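Local coordinates for AAEL008620-PA odorant-binding protein (Aedes aegypti, PDB 5V13), which binds juvenile hormone III specifically in mosquito hemolymph, as a member of the odorant-binding protein family, at residues Ser40-Gln46 with Thr58-Gln62; Ile48-Trp53 with Ser280-Phe284. All coordinates share one frame; numbering follows the deposited sequence.

Interaction 1 of 2, residues Ser40-Gln46 with Thr58-Gln62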
loop_
_atom_site.group_PDB
_atom_site.type_symbol
_atom_site.label_atom_id
_atom_site.label_comp_id
_atom_site.label_asym_id
_atom_site.label_seq_id
_atom_site.Cartn_x
_atom_site.Cartn_y
_atom_site.Cartn_z
ATOM N N SER B 40 9.193 -25.170 16.074
ATOM C CA SER B 40 8.585 -26.036 17.076
ATOM C C SER B 40 8.154 -27.369 16.466
ATOM O O SER B 40 7.609 -27.417 15.357
ATOM C CB SER B 40 7.379 -25.342 17.710
ATOM O OG SER B 40 6.770 -26.179 18.674
ATOM N N SER B 41 8.383 -28.450 17.207
ATOM C CA SER B 41 7.894 -29.769 16.838
ATOM C C SER B 41 6.560 -30.110 17.495
ATOM O O SER B 41 6.153 -31.274 17.472
ATOM C CB SER B 41 8.931 -30.837 17.197
ATOM O OG SER B 41 9.262 -30.768 18.575
ATOM N N ALA B 42 5.874 -29.127 18.075
ATOM C CA ALA B 42 4.606 -29.376 18.743
ATOM C C ALA B 42 3.553 -29.894 17.759
ATOM O O ALA B 42 3.639 -29.685 16.544
ATOM C CB ALA B 42 4.105 -28.098 19.417
ATOM N N SER B 43 2.540 -30.561 18.310
ATOM C CA SER B 43 1.416 -31.051 17.525
ATOM C C SER B 43 0.686 -29.901 16.843
ATOM O O SER B 43 0.773 -28.742 17.250
ATOM C CB SER B 43 0.419 -31.795 18.412
ATOM O OG SER B 43 -0.309 -30.853 19.195
ATOM N N ILE B 44 -0.076 -30.245 15.802
ATOM C CA ILE B 44 -0.882 -29.241 15.109
ATOM C C ILE B 44 -1.965 -28.687 16.026
ATOM O O ILE B 44 -2.295 -27.501 15.964
ATOM C CB ILE B 44 -1.495 -29.834 13.825
ATOM C CG1 ILE B 44 -0.417 -30.058 12.762
ATOM C CG2 ILE B 44 -2.590 -28.914 13.295
ATOM C CD1 ILE B 44 0.147 -28.764 12.202
ATOM N N GLU B 45 -2.567 -29.533 16.868
ATOM C CA GLU B 45 -3.605 -29.019 17.759
ATOM C C GLU B 45 -3.042 -27.953 18.678
ATOM O O GLU B 45 -3.679 -26.915 18.909
ATOM C CB GLU B 45 -4.230 -30.139 18.587
ATOM C CG GLU B 45 -5.345 -30.865 17.860
ATOM C CD GLU B 45 -4.843 -31.492 16.593
ATOM O OE1 GLU B 45 -5.444 -31.241 15.519
ATOM O OE2 GLU B 45 -3.811 -32.202 16.682
ATOM N N GLN B 46 -1.835 -28.186 19.196
ATOM C CA GLN B 46 -1.169 -27.174 20.008
ATOM C C GLN B 46 -0.944 -25.897 19.211
ATOM O O GLN B 46 -1.269 -24.794 19.675
ATOM C CB GLN B 46 0.151 -27.726 20.547
ATOM C CG GLN B 46 -0.029 -28.759 21.656
ATOM C CD GLN B 46 -0.357 -28.131 23.002
ATOM O OE1 GLN B 46 -1.197 -27.229 23.103
ATOM N NE2 GLN B 46 0.317 -28.600 24.047
ATOM N N THR B 58 1.640 -26.544 28.618
ATOM C CA THR B 58 2.605 -27.580 28.281
ATOM C C THR B 58 3.951 -26.945 27.930
ATOM O O THR B 58 4.050 -25.745 27.645
ATOM C CB THR B 58 2.107 -28.452 27.123
ATOM O OG1 THR B 58 1.959 -27.659 25.943
ATOM C CG2 THR B 58 0.774 -29.093 27.472
ATOM N N TYR B 59 5.000 -27.774 27.960
ATOM C CA TYR B 59 6.352 -27.269 27.735
ATOM C C TYR B 59 6.492 -26.638 26.357
ATOM O O TYR B 59 7.113 -25.577 26.209
ATOM C CB TYR B 59 7.364 -28.402 27.907
ATOM C CG TYR B 59 8.821 -27.975 27.808
ATOM C CD1 TYR B 59 9.425 -27.254 28.840
ATOM C CD2 TYR B 59 9.590 -28.302 26.696
ATOM C CE1 TYR B 59 10.746 -26.860 28.763
ATOM C CE2 TYR B 59 10.925 -27.924 26.611
ATOM C CZ TYR B 59 11.497 -27.210 27.652
ATOM O OH TYR B 59 12.818 -26.832 27.576
ATOM N N GLU B 60 5.933 -27.278 25.328
ATOM C CA GLU B 60 6.061 -26.722 23.987
ATOM C C GLU B 60 5.393 -25.352 23.884
ATOM O O GLU B 60 5.913 -24.460 23.210
ATOM C CB GLU B 60 5.486 -27.691 22.953
ATOM C CG GLU B 60 6.461 -28.795 22.539
ATOM C CD GLU B 60 7.700 -28.250 21.827
ATOM O OE1 GLU B 60 8.639 -27.781 22.512
ATOM O OE2 GLU B 60 7.735 -28.276 20.578
ATOM N N SER B 61 4.253 -25.160 24.558
ATOM C CA SER B 61 3.606 -23.847 24.553
ATOM C C SER B 61 4.418 -22.814 25.331
ATOM O O SER B 61 4.480 -21.642 24.940
ATOM C CB SER B 61 2.201 -23.942 25.151
ATOM O OG SER B 61 1.406 -24.900 24.481
ATOM N N GLN B 62 4.987 -23.213 26.469
ATOM C CA GLN B 62 5.852 -22.308 27.214
ATOM C C GLN B 62 7.048 -21.902 26.374
ATOM O O GLN B 62 7.429 -20.727 26.352
ATOM C CB GLN B 62 6.308 -22.953 28.527
ATOM C CG GLN B 62 5.168 -23.278 29.478
ATOM C CD GLN B 62 5.618 -24.062 30.699
ATOM O OE1 GLN B 62 6.520 -24.889 30.616
ATOM N NE2 GLN B 62 4.987 -23.808 31.837
HETATM O O HOH W 1 7.869 -24.704 21.051
#
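Ser-40 and Glu-60 meet through one direct hydrogen bond, from Ser-40 OG to Glu-60 OE2 at 3.0 Å. The donor stands above the carboxylate plane, 52° out of it. One bend, at chi2, brings the carboxylate there. Glu-60 CG lies anti to its own carbonyl carbon, and the chain then folds at chi2, -64°. This sets OE2 against the loop residues Ser-40 to Ala-42, just before helix 44-51. On the way, Glu-60 CB packs on the methyl group of Ala-42, with 3.8 Å between the two CB atoms. A water adds a second link. It donates to Ser-40 OG and to Glu-60 O, so the serine hydroxyl is tied to both the side chain and the backbone of the glutamate.

Gln-46 reaches across from the first turn of its helix, and its side chain and that of Thr-58 approach from opposite directions. The hydroxyls of Thr-58 and Ser-61 are both hydrogen-bonded to Asp-56 OD1. Ser-43 is the N-cap of helix 44-51. Its OG accepts from Gln-46 N at 3.1 Å, with a nearly straight N-H...O angle of 165°. Thr-58 holds the N-cap position of helix 59-71. The contact therefore joins the starts of two successive helices at the protein surface. Trp-50 of helix 44-51 lies against Ser-40 and Ala-42, and helix 122-135 packs against Tyr-59 and Gln-62.

Interaction 2 of 2, residues Ile48-Trp53 with Ser280-Phe284. With JH3 (methyl (2E,6E)-9-[(2R)-3,3-dimethyloxiran-2-yl]-3,7-dimethylnona-2,6-dienoate), chain E.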
loop_
_atom_site.group_PDB
_atom_site.type_symbol
_atom_site.label_atom_id
_atom_site.label_comp_id
_atom_site.label_asym_id
_atom_site.label_seq_id
_atom_site.Cartn_x
_atom_site.Cartn_y
_atom_site.Cartn_z
ATOM N N ILE B 48 -2.529 -24.776 16.674
ATOM C CA ILE B 48 -3.799 -24.090 16.435
ATOM C C ILE B 48 -4.195 -23.257 17.652
ATOM O O ILE B 48 -4.636 -22.108 17.517
ATOM C CB ILE B 48 -4.896 -25.104 16.054
ATOM C CG1 ILE B 48 -4.646 -25.653 14.652
ATOM C CG2 ILE B 48 -6.271 -24.461 16.133
ATOM C CD1 ILE B 48 -5.576 -26.803 14.282
ATOM N N ASN B 49 -4.037 -23.815 18.858
ATOM C CA ASN B 49 -4.280 -23.028 20.066
ATOM C C ASN B 49 -3.400 -21.789 20.113
ATOM O O ASN B 49 -3.829 -20.735 20.597
ATOM C CB ASN B 49 -4.034 -23.873 21.312
ATOM C CG ASN B 49 -5.056 -24.970 21.476
ATOM O OD1 ASN B 49 -6.240 -24.780 21.196
ATOM N ND2 ASN B 49 -4.603 -26.128 21.936
ATOM N N TRP B 50 -2.156 -21.894 19.637
ATOM C CA TRP B 50 -1.271 -20.735 19.700
ATOM C C TRP B 50 -1.733 -19.634 18.754
ATOM O O TRP B 50 -1.739 -18.452 19.123
ATOM C CB TRP B 50 0.168 -21.125 19.369
ATOM C CG TRP B 50 0.737 -22.231 20.238
ATOM C CD1 TRP B 50 0.191 -22.753 21.368
ATOM C CD2 TRP B 50 1.948 -22.950 20.007
ATOM N NE1 TRP B 50 1.001 -23.749 21.873
ATOM C CE2 TRP B 50 2.091 -23.882 21.054
ATOM C CE3 TRP B 50 2.949 -22.874 19.030
ATOM C CZ2 TRP B 50 3.173 -24.765 21.130
ATOM C CZ3 TRP B 50 4.029 -23.749 19.111
ATOM C CH2 TRP B 50 4.129 -24.678 20.151
ATOM N N VAL B 51 -2.122 -19.990 17.527
ATOM C CA VAL B 51 -2.529 -18.941 16.590
ATOM C C VAL B 51 -3.868 -18.320 16.960
ATOM O O VAL B 51 -4.230 -17.287 16.388
ATOM C CB VAL B 51 -2.580 -19.455 15.135
ATOM C CG1 VAL B 51 -1.224 -20.000 14.709
ATOM C CG2 VAL B 51 -3.673 -20.510 14.956
ATOM N N LYS B 52 -4.615 -18.925 17.888
ATOM C CA LYS B 52 -5.796 -18.317 18.496
ATOM C C LYS B 52 -5.465 -17.603 19.803
ATOM O O LYS B 52 -6.373 -17.301 20.590
ATOM C CB LYS B 52 -6.875 -19.374 18.748
ATOM C CG LYS B 52 -7.459 -19.998 17.498
ATOM C CD LYS B 52 -8.354 -21.174 17.880
ATOM C CE LYS B 52 -8.875 -21.907 16.660
ATOM N NZ LYS B 52 -9.480 -23.209 17.054
ATOM N N TRP B 53 -4.182 -17.369 20.060
ATOM C CA TRP B 53 -3.707 -16.575 21.190
ATOM C C TRP B 53 -4.034 -17.189 22.551
ATOM O O TRP B 53 -4.121 -16.476 23.555
ATOM C CB TRP B 53 -4.241 -15.143 21.112
ATOM C CG TRP B 53 -3.651 -14.367 19.974
ATOM C CD1 TRP B 53 -4.051 -14.387 18.664
ATOM C CD2 TRP B 53 -2.555 -13.452 20.043
ATOM N NE1 TRP B 53 -3.265 -13.538 17.917
ATOM C CE2 TRP B 53 -2.345 -12.946 18.743
ATOM C CE3 TRP B 53 -1.734 -13.001 21.082
ATOM C CZ2 TRP B 53 -1.340 -12.023 18.452
ATOM C CZ3 TRP B 53 -0.749 -12.066 20.791
ATOM C CH2 TRP B 53 -0.557 -11.595 19.491
ATOM N N SER B 280 -6.475 -21.840 10.435
ATOM C CA SER B 280 -7.058 -21.392 11.693
ATOM C C SER B 280 -6.553 -20.013 12.077
ATOM O O SER B 280 -7.293 -19.228 12.681
ATOM C CB SER B 280 -6.757 -22.386 12.808
ATOM O OG SER B 280 -7.596 -23.515 12.673
ATOM N N ALA B 281 -5.296 -19.714 11.760
ATOM C CA ALA B 281 -4.728 -18.423 12.130
ATOM C C ALA B 281 -5.459 -17.291 11.426
ATOM O O ALA B 281 -5.789 -16.265 12.042
ATOM C CB ALA B 281 -3.240 -18.381 11.780
ATOM N N VAL B 282 -5.709 -17.463 10.132
ATOM C CA VAL B 282 -6.350 -16.419 9.337
ATOM C C VAL B 282 -7.819 -16.297 9.707
ATOM O O VAL B 282 -8.346 -15.189 9.845
ATOM C CB VAL B 282 -6.159 -16.721 7.843
ATOM C CG1 VAL B 282 -7.014 -15.787 6.994
ATOM C CG2 VAL B 282 -4.698 -16.602 7.483
ATOM N N ASP B 283 -8.508 -17.433 9.864
ATOM C CA ASP B 283 -9.911 -17.397 10.263
ATOM C C ASP B 283 -10.090 -16.691 11.599
ATOM O O ASP B 283 -11.024 -15.898 11.765
ATOM C CB ASP B 283 -10.482 -18.813 10.325
ATOM C CG ASP B 283 -10.861 -19.352 8.954
ATOM O OD1 ASP B 283 -10.510 -18.718 7.936
ATOM O OD2 ASP B 283 -11.520 -20.412 8.894
ATOM N N PHE B 284 -9.206 -16.965 12.569
ATOM C CA PHE B 284 -9.317 -16.306 13.869
ATOM C C PHE B 284 -9.075 -14.806 13.744
ATOM O O PHE B 284 -9.837 -13.996 14.289
ATOM C CB PHE B 284 -8.327 -16.917 14.862
ATOM C CG PHE B 284 -8.398 -16.321 16.233
ATOM C CD1 PHE B 284 -9.313 -16.802 17.159
ATOM C CD2 PHE B 284 -7.552 -15.293 16.600
ATOM C CE1 PHE B 284 -9.383 -16.270 18.422
ATOM C CE2 PHE B 284 -7.623 -14.752 17.867
ATOM C CZ PHE B 284 -8.546 -15.248 18.778
HETATM C C1 JH3 E . 0.309 -16.669 13.851
HETATM O O2 JH3 E . -0.630 -15.998 13.461
HETATM O O1 JH3 E . 1.088 -17.376 12.867
HETATM C CM JH3 E . 0.776 -17.191 11.485
HETATM C C2 JH3 E . 0.719 -16.790 15.262
HETATM C C3 JH3 E . 0.129 -16.242 16.328
HETATM C "C3'" JH3 E . -1.104 -15.384 16.261
HETATM C C4 JH3 E . 0.776 -16.509 17.666
HETATM C C5 JH3 E . 0.800 -15.216 18.476
HETATM C C6 JH3 E . 1.820 -15.339 19.585
HETATM C C7 JH3 E . 1.499 -15.697 20.837
HETATM C "C7'" JH3 E . 0.080 -16.041 21.203
HETATM C C8 JH3 E . 2.611 -15.777 21.872
HETATM C C9 JH3 E . 2.420 -14.763 23.012
HETATM C CA JH3 E . 2.167 -13.346 22.502
HETATM O O3 JH3 E . 2.155 -12.354 23.554
HETATM C CB JH3 E . 3.313 -12.359 22.716
HETATM C "CB'" JH3 E . 3.389 -11.293 21.617
HETATM C CC JH3 E . 4.576 -12.798 23.441
HETATM O O HOH W 2 -4.589 -15.544 14.286
HETATM O O HOH W 3 -9.643 -23.931 14.043
#
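The backbones of Val-51 and Ala-281 come close, with CA atoms 5.0 Å apart, where the end of helix 44-51 meets helix 278-286. Their side chains touch directly, Val-51 CB to Ala-281 CB at 3.6 Å. No direct hydrogen bond crosses the contact. Instead, one water donates to both Val-51 O and Ala-281 O.

Phe-284 carries much of the packing. Its CG is anti to the backbone N, chi1 -179°, which brings the ring under Lys-52. The CA of Lys-52 sits over the ring centre, 3.8 Å from the centroid and only 4° off the normal, a CH-pi contact. Lys-52 CG also touches Phe-284 CD1. Beyond CG the lysine chain runs extended, and its NZ donates to a water that also lies close to Ser-280 OG. That hydroxyl is hydrogen-bonded to Glu-276 as well. Trp-53 and Phe-284 meet rim to rim, CD1 to CE2 at 3.7 Å, with their planes at 30°.

The hormone lies over one face of the Trp-53 ring, with its C5 3.8 Å above the plane. Its C3' approaches Trp-53 NE1 to 3.3 Å, and Val-51 CG1 touches its ester end at C1. Trp-53 has positive phi and is the C-prime residue of a Schellman motif that ends helix 44-51. This helix end and helix 278-286 together form part of the juvenile hormone pocket.

In the fold
Interactions 1 and 2 share helix 44-51, and their centres are 13 Å apart. Along the chain the order is 40-46, 48-53, 58-62, then 280-284 near the C-terminus. Interaction 1 is local and lies at the surface. Interaction 2 joins segments 227 residues apart and is partly buried beside the hormone. Trp-50, a pocket residue, connects them: its NE1 is probably hydrogen-bonded to Ser-61 OG at 2.9 Å, and its ring packs on Glu-60 O. Thus one short helix, which carries three pocket residues with the turn after it, packs on helix 59-71 and on C-terminal helix 278-286.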